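PDB 6QZO: peroxidase from Cellulomonas bogoriensis 69B4 = DSM 16987, which is a DyP-type haem b peroxidase that uses hydrogen peroxide to oxidise its substrates. Local coordinates for the interface of chains A and B. Numbering follows the deposited sequence. Chains: chain A/B, Peroxidase.

The interface of chains A and B. Residues chain A 160, 163, 167, 172; chain B 316, 320-322.
A:Thr163 and B:Ala321 meet at the apolar centre of this patch. The methyl CG2 of A:Thr163 lies 3.5 Å from B:Ala321 CB and 3.6 Å from B:Ala321 CA. Chi1 of -59° sets OG1 beside the backbone N and CG2 opposite it, which presents the methyl rather than the hydroxyl to chain B. B:Ala321 sits in a loop and presses its methyl against helix 152-165 of chain A. It buries 50 Å² there, more than any other residue of the patch.

To one side, A:Val172 of strand 170-179 adds a looser contact. Its CG1 reaches 4.0 Å from the ring carbon CG of B:Pro316, and the two side chains cross at about a right angle. On another side, the bent chain of A:Gln167 brings its amide oxygen OE1 to 4.0 Å from B:Ala321 CB.

The polar rim is formed by A:Arg160, about one helical turn before A:Thr163. Its CG stands opposite the backbone N (chi1 172°), and after a bend at chi2 the chain runs out extended to B:Ser322. There NH1 of the guanidinium group donates a hydrogen bond of 2.8 Å to the hydroxyl OG of B:Ser322. The oxygen lies 17° out of the guanidinium plane. A leucine in place of A:Arg160 would probably leave the B:Ser322 hydroxyl without this donor and free that hydroxyl to turn.

The patch joins a helix and strand of one subunit to a loop of the other. The two-fold symmetry repeats it with the chains exchanged. It probably helps hold the pair together, though the structure alone does not show that the dimer forms in solution.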
ATOM      1  N   ARG A 160      -0.403   1.516  14.090  1.00 18.46           N
ATOM      2  CA  ARG A 160      -1.010   0.596  15.099  1.00 18.93           C
ATOM      3  C   ARG A 160      -0.738   1.164  16.500  1.00 19.14           C
ATOM      4  O   ARG A 160      -1.680   1.217  17.320  1.00 19.54           O
ATOM      5  CB  ARG A 160      -0.452  -0.821  14.905  1.00 19.14           C
ATOM      6  CG  ARG A 160      -0.839  -1.831  15.982  1.00 19.64           C
ATOM      7  CD  ARG A 160      -2.288  -2.236  15.920  1.00 19.61           C
ATOM      8  NE  ARG A 160      -2.693  -3.176  16.957  1.00 19.75           N
ATOM      9  CZ  ARG A 160      -3.962  -3.474  17.254  1.00 20.01           C
ATOM     10  NH1 ARG A 160      -4.952  -2.917  16.579  1.00 20.07           N
ATOM     11  NH2 ARG A 160      -4.254  -4.290  18.252  1.00 20.36           N
ATOM     12  N   THR A 163      -2.588   4.610  17.154  1.00 21.12           N
ATOM     13  CA  THR A 163      -4.050   4.368  17.168  1.00 21.73           C
ATOM     14  C   THR A 163      -4.436   3.763  18.518  1.00 23.24           C
ATOM     15  O   THR A 163      -5.396   4.266  19.140  1.00 23.76           O
ATOM     16  CB  THR A 163      -4.480   3.481  15.993  1.00 21.75           C
ATOM     17  OG1 THR A 163      -4.091   4.145  14.795  1.00 21.59           O
ATOM     18  CG2 THR A 163      -5.967   3.215  15.954  1.00 21.75           C
ATOM     19  N   GLN A 167      -6.888   4.973  22.296  1.00 28.56           N
ATOM     20  CA  GLN A 167      -8.088   4.142  22.608  1.00 30.42           C
ATOM     21  C   GLN A 167      -8.770   4.761  23.839  1.00 30.93           C
ATOM     22  O   GLN A 167      -8.069   4.962  24.884  1.00 31.04           O
ATOM     23  CB  GLN A 167      -7.716   2.668  22.835  1.00 32.17           C
ATOM     24  CG  GLN A 167      -8.735   1.666  22.277  1.00 34.04           C
ATOM     25  CD  GLN A 167      -8.277   0.940  21.025  1.00 34.47           C
ATOM     26  OE1 GLN A 167      -9.047   0.680  20.101  1.00 33.80           O
ATOM     27  NE2 GLN A 167      -7.012   0.552  20.987  1.00 36.04           N
ATOM     28  N   VAL A 172     -10.680   6.234  15.275  1.00 22.17           N
ATOM     29  CA  VAL A 172     -10.330   6.446  13.842  1.00 21.26           C
ATOM     30  C   VAL A 172     -11.597   6.889  13.104  1.00 20.98           C
ATOM     31  O   VAL A 172     -12.648   6.267  13.300  1.00 20.37           O
ATOM     32  CB  VAL A 172      -9.741   5.182  13.199  1.00 20.91           C
ATOM     33  CG1 VAL A 172      -9.515   5.376  11.706  1.00 20.65           C
ATOM     34  CG2 VAL A 172      -8.458   4.759  13.887  1.00 21.03           C
TER
ATOM     35  N   PRO B 316      -9.133   0.555   8.593  1.00 20.83           N
ATOM     36  CA  PRO B 316      -9.943  -0.277   9.479  1.00 20.94           C
ATOM     37  C   PRO B 316     -11.444  -0.057   9.360  1.00 21.54           C
ATOM     38  O   PRO B 316     -11.880   1.045   9.004  1.00 21.67           O
ATOM     39  CB  PRO B 316      -9.495   0.152  10.870  1.00 20.81           C
ATOM     40  CG  PRO B 316      -9.006   1.547  10.687  1.00 20.88           C
ATOM     41  CD  PRO B 316      -8.350   1.555   9.328  1.00 20.74           C
ATOM     42  N   ARG B 320     -13.023  -0.051  14.818  1.00 25.45           N
ATOM     43  CA  ARG B 320     -11.782  -0.817  15.124  1.00 25.14           C
ATOM     44  C   ARG B 320     -10.536   0.012  14.796  1.00 23.46           C
ATOM     45  O   ARG B 320     -10.610   0.911  13.942  1.00 22.72           O
ATOM     46  CB  ARG B 320     -11.759  -2.144  14.358  1.00 26.75           C
ATOM     47  CG  ARG B 320     -13.066  -2.933  14.406  1.00 28.49           C
ATOM     48  CD  ARG B 320     -13.436  -3.393  15.813  1.00 31.52           C
ATOM     49  NE  ARG B 320     -13.309  -4.835  16.038  1.00 34.17           N
ATOM     50  CZ  ARG B 320     -12.685  -5.434  17.071  1.00 36.18           C
ATOM     51  NH1 ARG B 320     -12.096  -4.713  18.015  1.00 37.06           N
ATOM     52  NH2 ARG B 320     -12.660  -6.760  17.133  1.00 35.57           N
ATOM     53  N   ALA B 321      -9.430  -0.299  15.474  1.00 22.16           N
ATOM     54  CA  ALA B 321      -8.114   0.359  15.325  1.00 21.43           C
ATOM     55  C   ALA B 321      -7.424  -0.124  14.040  1.00 20.66           C
ATOM     56  O   ALA B 321      -6.791   0.703  13.356  1.00 20.48           O
ATOM     57  CB  ALA B 321      -7.289   0.056  16.548  1.00 21.59           C
ATOM     58  N   SER B 322      -7.522  -1.421  13.732  1.00 19.76           N
ATOM     59  CA  SER B 322      -6.717  -2.073  12.667  1.00 19.04           C
ATOM     60  C   SER B 322      -7.557  -3.070  11.858  1.00 18.58           C
ATOM     61  O   SER B 322      -8.524  -3.618  12.395  1.00 18.64           O
ATOM     62  CB  SER B 322      -5.508  -2.744  13.268  1.00 18.70           C
ATOM     63  OG  SER B 322      -4.724  -1.839  14.045  1.00 18.91           O
TER